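Long-range contacts in hypothetical protein (Sus scrofa, PDB 3WOC), which is a prostate-derived, heparin-binding lectin of boar sperm with a jacalin-like beta-prism fold, probably involved in capacitation: residues T22-I27 against V42-S47; H60-H65 against L86-G91; E68-I73 against Q113-V118. All blocks are in the same frame, centred on the assembly; numbering follows the deposited sequence.

Contact 1. Residues T22-I27 against V42-S47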
loop_
_atom_site.group_PDB
_atom_site.type_symbol
_atom_site.label_atom_id
_atom_site.label_comp_id
_atom_site.label_asym_id
_atom_site.label_seq_id
_atom_site.Cartn_x
_atom_site.Cartn_y
_atom_site.Cartn_z
ATOM N N THR A 22 12.901 -0.929 12.220
ATOM C CA THR A 22 13.178 -1.554 10.932
ATOM C C THR A 22 12.184 -1.086 9.868
ATOM O O THR A 22 11.028 -0.781 10.169
ATOM C CB THR A 22 13.158 -3.100 11.053
ATOM O OG1 THR A 22 13.853 -3.498 12.243
ATOM C CG2 THR A 22 13.814 -3.769 9.839
ATOM N N GLY A 23 12.658 -1.021 8.628
ATOM C CA GLY A 23 11.833 -0.664 7.484
ATOM C C GLY A 23 10.892 -1.783 7.097
ATOM O O GLY A 23 10.803 -2.800 7.791
ATOM N N ILE A 24 10.197 -1.586 5.979
ATOM C CA ILE A 24 9.177 -2.516 5.495
ATOM C C ILE A 24 9.773 -3.884 5.165
ATOM O O ILE A 24 10.732 -3.987 4.395
ATOM C CB ILE A 24 8.419 -1.938 4.266
ATOM C CG1 ILE A 24 7.750 -0.606 4.636
ATOM C CG2 ILE A 24 7.411 -2.958 3.708
ATOM C CD1 ILE A 24 6.959 0.049 3.512
ATOM N N THR A 25 9.194 -4.920 5.765
ATOM C CA THR A 25 9.640 -6.300 5.579
ATOM C C THR A 25 8.555 -7.158 4.924
ATOM O O THR A 25 8.793 -8.310 4.555
ATOM C CB THR A 25 10.050 -6.941 6.927
ATOM O OG1 THR A 25 8.959 -6.853 7.851
ATOM C CG2 THR A 25 11.269 -6.238 7.515
ATOM N N GLY A 26 7.363 -6.587 4.787
ATOM C CA GLY A 26 6.228 -7.289 4.205
ATOM C C GLY A 26 5.048 -6.378 3.944
ATOM O O GLY A 26 4.980 -5.260 4.461
ATOM N N ILE A 27 4.110 -6.869 3.140
ATOM C CA ILE A 27 2.936 -6.095 2.753
ATOM C C ILE A 27 1.713 -7.010 2.652
ATOM O O ILE A 27 1.777 -8.089 2.062
ATOM C CB ILE A 27 3.193 -5.324 1.421
ATOM C CG1 ILE A 27 2.523 -3.938 1.428
ATOM C CG2 ILE A 27 2.844 -6.181 0.208
ATOM C CD1 ILE A 27 1.009 -3.919 1.224
ATOM N N VAL A 42 1.057 -3.077 6.600
ATOM C CA VAL A 42 2.491 -3.084 6.343
ATOM C C VAL A 42 3.238 -3.607 7.572
ATOM O O VAL A 42 2.930 -3.226 8.698
ATOM C CB VAL A 42 2.988 -1.673 5.885
ATOM C CG1 VAL A 42 2.414 -0.574 6.757
ATOM C CG2 VAL A 42 4.508 -1.587 5.835
ATOM N N ARG A 43 4.198 -4.501 7.351
ATOM C CA ARG A 43 5.001 -5.037 8.452
ATOM C C ARG A 43 6.341 -4.326 8.573
ATOM O O ARG A 43 7.126 -4.294 7.625
ATOM C CB ARG A 43 5.214 -6.544 8.303
ATOM C CG ARG A 43 5.736 -7.221 9.570
ATOM C CD ARG A 43 5.966 -8.704 9.354
ATOM N NE ARG A 43 6.956 -8.952 8.309
ATOM C CZ ARG A 43 7.480 -10.143 8.029
ATOM N NH1 ARG A 43 7.117 -11.216 8.722
ATOM N NH2 ARG A 43 8.378 -10.257 7.056
ATOM N N TYR A 44 6.581 -3.753 9.751
ATOM C CA TYR A 44 7.848 -3.104 10.072
ATOM C C TYR A 44 8.606 -4.000 11.045
ATOM O O TYR A 44 8.158 -4.223 12.174
ATOM C CB TYR A 44 7.616 -1.725 10.700
ATOM C CG TYR A 44 6.805 -0.763 9.857
ATOM C CD1 TYR A 44 7.391 -0.062 8.803
ATOM C CD2 TYR A 44 5.459 -0.537 10.129
ATOM C CE1 TYR A 44 6.652 0.830 8.032
ATOM C CE2 TYR A 44 4.710 0.354 9.368
ATOM C CZ TYR A 44 5.312 1.035 8.320
ATOM O OH TYR A 44 4.572 1.918 7.562
ATOM N N GLY A 45 9.749 -4.515 10.602
ATOM C CA GLY A 45 10.476 -5.537 11.351
ATOM C C GLY A 45 9.677 -6.826 11.372
ATOM O O GLY A 45 9.543 -7.499 10.348
ATOM N N SER A 46 9.137 -7.158 12.542
ATOM C CA SER A 46 8.246 -8.309 12.688
ATOM C C SER A 46 6.829 -7.885 13.083
ATOM O O SER A 46 5.926 -8.724 13.171
ATOM C CB SER A 46 8.815 -9.311 13.698
ATOM O OG SER A 46 9.142 -8.678 14.923
ATOM N N SER A 47 6.641 -6.582 13.300
ATOM C CA SER A 47 5.350 -6.031 13.715
ATOM C C SER A 47 4.510 -5.498 12.551
ATOM O O SER A 47 4.868 -4.500 11.908
ATOM C CB SER A 47 5.543 -4.936 14.769
ATOM O OG SER A 47 6.020 -5.481 15.985
#
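The open end of the beta hairpin formed by strands 24-31 and 37-44 brings Thr25 against Arg43 and Gly45. In the backbone, Thr25 N gives a nearly straight bond to Arg43 O (2.9 Å), and Arg43 N reaches Gly26 O. A weak bond runs from Gly45 N to Gly23 O, beyond the last strand pair. On one face, Arg43 turns at chi3 (61°) and crosses the threonine side chain at about a right angle, gripping Thr25 side-on: NE donates to OG1 (2.9 Å) and NH2 to Thr25 O (3.2 Å), the latter nitrogen lying above the carbonyl plane. Thr25 OG1, set between its own backbone N and carbonyl carbon, donates a hydrogen bond to Gly45 O at 2.6 Å, so the hydroxyl relays from the arginine to the Tyr44-Ser47 type II' turn. On the buried face, Ile24 CG1 touches Val42 CG2 (3.6 Å) and Tyr44 CE1 (3.8 Å), while Val42 CG2 also lies over the Tyr44 ring, offset toward its rim. Tyr44 OH is hydrogen-bonded to Thr16, on a strand of a second sheet. The hairpin supplies the inner strand pair of one four-stranded antiparallel sheet of the beta-prism, the fold of jacalin-like lectins.

Contact 2. Residues H60-H65 against L86-G91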
loop_
_atom_site.group_PDB
_atom_site.type_symbol
_atom_site.label_atom_id
_atom_site.label_comp_id
_atom_site.label_asym_id
_atom_site.label_seq_id
_atom_site.Cartn_x
_atom_site.Cartn_y
_atom_site.Cartn_z
ATOM N N HIS A 60 -3.788 -11.142 1.118
ATOM C CA HIS A 60 -2.720 -11.512 0.201
ATOM C C HIS A 60 -1.441 -10.861 0.712
ATOM O O HIS A 60 -1.466 -9.708 1.148
ATOM C CB HIS A 60 -3.018 -11.013 -1.213
ATOM C CG HIS A 60 -4.300 -11.530 -1.788
ATOM N ND1 HIS A 60 -5.538 -11.095 -1.364
ATOM C CD2 HIS A 60 -4.535 -12.427 -2.774
ATOM C CE1 HIS A 60 -6.480 -11.712 -2.055
ATOM N NE2 HIS A 60 -5.898 -12.525 -2.918
ATOM N N GLU A 61 -0.330 -11.589 0.662
ATOM C CA GLU A 61 0.930 -11.080 1.199
ATOM C C GLU A 61 2.108 -11.197 0.239
ATOM O O GLU A 61 2.246 -12.189 -0.480
ATOM C CB GLU A 61 1.280 -11.789 2.508
ATOM C CG GLU A 61 0.461 -11.349 3.708
ATOM C CD GLU A 61 0.640 -12.259 4.910
ATOM O OE1 GLU A 61 -0.288 -12.328 5.743
ATOM O OE2 GLU A 61 1.701 -12.910 5.024
ATOM N N LEU A 62 2.939 -10.160 0.229
ATOM C CA LEU A 62 4.292 -10.253 -0.295
ATOM C C LEU A 62 5.228 -10.142 0.895
ATOM O O LEU A 62 5.248 -9.121 1.584
ATOM C CB LEU A 62 4.588 -9.149 -1.318
ATOM C CG LEU A 62 6.046 -8.973 -1.774
ATOM C CD1 LEU A 62 6.557 -10.168 -2.583
ATOM C CD2 LEU A 62 6.223 -7.681 -2.562
ATOM N N ILE A 63 5.983 -11.205 1.150
ATOM C CA ILE A 63 6.954 -11.201 2.236
ATOM C C ILE A 63 8.341 -10.951 1.657
ATOM O O ILE A 63 8.830 -11.713 0.818
ATOM C CB ILE A 63 6.904 -12.505 3.084
ATOM C CG1 ILE A 63 5.480 -12.766 3.614
ATOM C CG2 ILE A 63 7.922 -12.456 4.227
ATOM C CD1 ILE A 63 4.869 -11.633 4.449
ATOM N N LEU A 64 8.955 -9.859 2.100
ATOM C CA LEU A 64 10.251 -9.435 1.592
ATOM C C LEU A 64 11.391 -10.229 2.223
ATOM O O LEU A 64 11.400 -10.459 3.437
ATOM C CB LEU A 64 10.443 -7.932 1.822
ATOM C CG LEU A 64 10.090 -6.912 0.723
ATOM C CD1 LEU A 64 9.207 -7.473 -0.386
ATOM C CD2 LEU A 64 9.467 -5.663 1.332
ATOM N N HIS A 65 12.336 -10.655 1.386
ATOM C CA HIS A 65 13.576 -11.272 1.849
ATOM C C HIS A 65 14.393 -10.234 2.620
ATOM O O HIS A 65 14.230 -9.033 2.391
ATOM C CB HIS A 65 14.402 -11.797 0.667
ATOM C CG HIS A 65 13.671 -12.758 -0.218
ATOM N ND1 HIS A 65 12.945 -13.822 0.272
ATOM C CD2 HIS A 65 13.583 -12.833 -1.568
ATOM C CE1 HIS A 65 12.423 -14.499 -0.737
ATOM N NE2 HIS A 65 12.798 -13.920 -1.864
ATOM N N LEU A 86 3.761 -4.485 -6.862
ATOM C CA LEU A 86 4.951 -3.970 -6.205
ATOM C C LEU A 86 6.181 -4.633 -6.797
ATOM O O LEU A 86 6.224 -5.856 -6.934
ATOM C CB LEU A 86 4.889 -4.272 -4.709
ATOM C CG LEU A 86 3.566 -4.036 -3.980
ATOM C CD1 LEU A 86 3.498 -4.927 -2.769
ATOM C CD2 LEU A 86 3.400 -2.577 -3.582
ATOM N N ILE A 87 7.181 -3.829 -7.151
ATOM C CA ILE A 87 8.409 -4.375 -7.719
ATOM C C ILE A 87 9.591 -4.157 -6.761
ATOM O O ILE A 87 9.723 -3.094 -6.153
ATOM C CB ILE A 87 8.662 -3.877 -9.198
ATOM C CG1 ILE A 87 9.956 -3.073 -9.350
ATOM C CG2 ILE A 87 7.441 -3.140 -9.774
ATOM C CD1 ILE A 87 11.091 -3.874 -9.950
ATOM N N THR A 88 10.421 -5.186 -6.607
ATOM C CA THR A 88 11.534 -5.146 -5.654
ATOM C C THR A 88 12.875 -4.860 -6.326
ATOM O O THR A 88 13.023 -5.031 -7.536
ATOM C CB THR A 88 11.665 -6.461 -4.830
ATOM O OG1 THR A 88 12.070 -7.537 -5.689
ATOM C CG2 THR A 88 10.351 -6.819 -4.131
ATOM N N ASN A 89 13.844 -4.432 -5.517
ATOM C CA ASN A 89 15.235 -4.250 -5.949
ATOM C C ASN A 89 15.944 -5.566 -6.290
ATOM O O ASN A 89 17.078 -5.562 -6.781
ATOM C CB ASN A 89 16.032 -3.459 -4.894
ATOM C CG ASN A 89 16.182 -4.204 -3.561
ATOM O OD1 ASN A 89 17.062 -3.880 -2.768
ATOM N ND2 ASN A 89 15.328 -5.187 -3.311
ATOM N N GLN A 90 15.264 -6.679 -6.020
ATOM C CA GLN A 90 15.758 -8.021 -6.336
ATOM C C GLN A 90 15.036 -8.661 -7.534
ATOM O O GLN A 90 15.126 -9.869 -7.746
ATOM C CB GLN A 90 15.658 -8.927 -5.103
ATOM C CG GLN A 90 16.674 -8.605 -4.009
ATOM C CD GLN A 90 16.718 -9.647 -2.900
ATOM O OE1 GLN A 90 17.261 -9.395 -1.826
ATOM N NE2 GLN A 90 16.147 -10.824 -3.156
ATOM N N GLY A 91 14.319 -7.847 -8.307
ATOM C CA GLY A 91 13.680 -8.294 -9.550
ATOM C C GLY A 91 12.340 -9.001 -9.414
ATOM O O GLY A 91 11.772 -9.453 -10.409
#
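Leu62 and Leu86 meet through one methyl each, CD2 of the first against CD1 of the second at 3.9 Å, the two side chains pointing in opposite senses as they pass. Leu62 has CG anti to its backbone N (chi1 170°), whereas Leu86 has CG anti to its carbonyl carbon. Only the methyl ends meet, since the backbones stay well apart, with Leu62 CA 8.7 Å from Leu86 CA. Further along, Leu64 CD1 comes within 4.0 Å of Thr88 CG2. The CA-CB bond of Leu64 does not aim at the other segment, but its end bends nearer, with chi1 at -94° and chi2 also away from the usual staggered values.

The two segments belong to different sheets of the beta-prism, strand 58-63 at the edge of one and strand 81-88 within another, so the leucines pack in the interior between sheets. Ile27, Ile70 and Phe96 close round the same apolar cluster.

Thr88 turns CG2 to this cluster and keeps OG1 for polar partners: it is bonded to Arg92 N and to a carboxylate oxygen of Glu68, and takes a weak bond from Gln90 N. At the exposed end, beyond the strands, the extended side chain of Gln90 brings NE2 to the edge of the His65 ring, 3.6 Å from CD2. Ring and amide planes are 24° apart, and the contact is one of van der Waals packing. The backbone N of His65 is bonded to Glu68 OE1, so Glu68 serves both segments.

Contact 3. Residues E68-I73 against Q113-V118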
loop_
_atom_site.group_PDB
_atom_site.type_symbol
_atom_site.label_atom_id
_atom_site.label_comp_id
_atom_site.label_asym_id
_atom_site.label_seq_id
_atom_site.Cartn_x
_atom_site.Cartn_y
_atom_site.Cartn_z
ATOM N N GLU A 68 15.743 -7.008 0.974
ATOM C CA GLU A 68 14.861 -6.762 -0.168
ATOM C C GLU A 68 13.877 -5.636 0.146
ATOM O O GLU A 68 13.295 -5.590 1.235
ATOM C CB GLU A 68 14.112 -8.045 -0.546
ATOM C CG GLU A 68 13.210 -7.926 -1.766
ATOM C CD GLU A 68 12.424 -9.192 -2.046
ATOM O OE1 GLU A 68 12.012 -9.879 -1.089
ATOM O OE2 GLU A 68 12.207 -9.502 -3.233
ATOM N N HIS A 69 13.694 -4.739 -0.819
ATOM C CA HIS A 69 12.876 -3.540 -0.642
ATOM C C HIS A 69 11.939 -3.313 -1.825
ATOM O O HIS A 69 12.214 -3.773 -2.927
ATOM C CB HIS A 69 13.775 -2.309 -0.504
ATOM C CG HIS A 69 14.770 -2.394 0.610
ATOM N ND1 HIS A 69 14.408 -2.340 1.939
ATOM C CD2 HIS A 69 16.120 -2.503 0.592
ATOM C CE1 HIS A 69 15.491 -2.425 2.691
ATOM N NE2 HIS A 69 16.544 -2.521 1.898
ATOM N N ILE A 70 10.840 -2.595 -1.586
ATOM C CA ILE A 70 9.970 -2.111 -2.662
ATOM C C ILE A 70 10.602 -0.847 -3.245
ATOM O O ILE A 70 10.896 0.096 -2.506
ATOM C CB ILE A 70 8.529 -1.756 -2.157
ATOM C CG1 ILE A 70 7.928 -2.861 -1.264
ATOM C CG2 ILE A 70 7.609 -1.368 -3.329
ATOM C CD1 ILE A 70 7.538 -4.141 -1.974
ATOM N N ILE A 71 10.815 -0.824 -4.558
ATOM C CA ILE A 71 11.414 0.353 -5.204
ATOM C C ILE A 71 10.502 1.069 -6.210
ATOM O O ILE A 71 10.758 2.223 -6.564
ATOM C CB ILE A 71 12.834 0.068 -5.793
ATOM C CG1 ILE A 71 12.831 -1.156 -6.713
ATOM C CG2 ILE A 71 13.853 -0.104 -4.674
ATOM C CD1 ILE A 71 12.639 -0.823 -8.175
ATOM N N SER A 72 9.456 0.389 -6.679
ATOM C CA SER A 72 8.439 1.030 -7.530
ATOM C C SER A 72 7.076 0.346 -7.449
ATOM O O SER A 72 6.978 -0.821 -7.076
ATOM C CB SER A 72 8.910 1.149 -8.989
ATOM O OG SER A 72 8.980 -0.113 -9.626
ATOM N N ILE A 73 6.024 1.085 -7.791
ATOM C CA ILE A 73 4.657 0.575 -7.696
ATOM C C ILE A 73 3.808 0.970 -8.904
ATOM O O ILE A 73 3.550 2.151 -9.143
ATOM C CB ILE A 73 3.967 1.018 -6.370
ATOM C CG1 ILE A 73 4.737 0.466 -5.166
ATOM C CG2 ILE A 73 2.502 0.550 -6.330
ATOM C CD1 ILE A 73 4.463 1.156 -3.866
ATOM N N GLN A 113 16.417 5.243 -2.979
ATOM C CA GLN A 113 15.335 5.260 -1.998
ATOM C C GLN A 113 14.395 4.077 -2.185
ATOM O O GLN A 113 14.251 3.539 -3.292
ATOM C CB GLN A 113 14.540 6.557 -2.090
ATOM C CG GLN A 113 15.285 7.793 -1.635
ATOM C CD GLN A 113 14.430 9.040 -1.699
ATOM O OE1 GLN A 113 13.696 9.262 -2.666
ATOM N NE2 GLN A 113 14.525 9.867 -0.671
ATOM N N VAL A 114 13.767 3.674 -1.085
ATOM C CA VAL A 114 12.852 2.537 -1.074
ATOM C C VAL A 114 11.574 2.917 -0.327
ATOM O O VAL A 114 11.535 3.941 0.358
ATOM C CB VAL A 114 13.502 1.270 -0.436
ATOM C CG1 VAL A 114 14.848 0.958 -1.089
ATOM C CG2 VAL A 114 13.658 1.419 1.083
ATOM N N LEU A 115 10.538 2.095 -0.463
ATOM C CA LEU A 115 9.270 2.332 0.216
ATOM C C LEU A 115 9.427 2.139 1.721
ATOM O O LEU A 115 9.907 1.098 2.173
ATOM C CB LEU A 115 8.187 1.392 -0.331
ATOM C CG LEU A 115 6.726 1.629 0.071
ATOM C CD1 LEU A 115 6.143 2.824 -0.667
ATOM C CD2 LEU A 115 5.893 0.385 -0.195
ATOM N N GLU A 116 9.033 3.149 2.488
ATOM C CA GLU A 116 9.068 3.052 3.946
ATOM C C GLU A 116 7.770 3.521 4.605
ATOM O O GLU A 116 7.666 3.548 5.831
ATOM C CB GLU A 116 10.310 3.748 4.543
ATOM C CG GLU A 116 10.566 5.176 4.074
ATOM C CD GLU A 116 11.897 5.744 4.584
ATOM O OE1 GLU A 116 11.978 6.979 4.778
ATOM O OE2 GLU A 116 12.865 4.968 4.778
ATOM N N GLY A 117 6.780 3.860 3.783
ATOM C CA GLY A 117 5.464 4.263 4.270
ATOM C C GLY A 117 4.395 4.380 3.199
ATOM O O GLY A 117 4.692 4.400 2.005
ATOM N N VAL A 118 3.142 4.463 3.644
ATOM C CA VAL A 118 1.990 4.621 2.755
ATOM C C VAL A 118 0.886 5.454 3.421
ATOM O O VAL A 118 0.669 5.376 4.636
ATOM C CB VAL A 118 1.458 3.234 2.212
ATOM C CG1 VAL A 118 1.426 2.176 3.299
ATOM C CG2 VAL A 118 0.091 3.362 1.538
HETATM O O HOH W 1 10.681 -1.260 0.845
#
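With chi1 of -57°, His69 holds its CG anti to the carbonyl carbon, 3.8 Å from CG1 of Val114; its CB lies closer still to that methyl, at 3.5 Å. Val114 places the same CG1 anti to its own carbonyl carbon, and CG2 sits near the imidazole, 3.9 Å from ND1; the two side chains meet obliquely. Two residues further along, Ile71 brings CG2 to Val114 CG1 as well (3.9 Å), so this methyl is touched by two residues of the 68-73 segment.

Ile70 and Leu115 run alongside each other with their side chains aimed alike, their CB atoms 3.7 Å apart, and Leu115 CD2 also reaches Ile70 CB. Ile73 arrives at about a right angle, its CD1 packing on both leucine methyls. The strands run 88° to each other and belong to different sheets of the beta-prism, so this is a meeting of two sheet ends and not a strand pairing. Phe132 and Trp134, on the strand next to 114-122, add to the apolar surface around Leu115, and Leu86 covers Ile70 and Ile73.

One direct bond crosses the junction, Leu115 N to Ile70 O at 2.9 Å and 165°. Beside it a water accepts from Ile70 N and donates to Leu115 O, each at 2.8 Å, so the N-H and C=O groups of both residues are engaged, two directly and two through the water. Just after Ile70, Ile71 and Ser72 form a classic beta bulge opposite Ile87.

How the contacts relate
From the N terminus, contact 1 comes first and closes the hairpin of strands 24-31 and 37-44. It is complete before contact 2 opens at 60-65, on the strand that flanks 24-31 in the same sheet: Thr25 O bonds to Leu64 N and Ile27 N to Leu62 O. Contacts 2 and 3 cross, because segment 68-73 lies between the two halves of contact 2 while its partner 113-118 comes after them. Strands 70-77 and 81-88 are neighbours in one sheet, where Ile87 bonds to Ile71 and Ser72. Contact 3 joins that sheet to the one holding strand 114-122, where Ile24 CD1 of contact 1 also packs on Leu115, so the contacts tie together all three sheets of the prism.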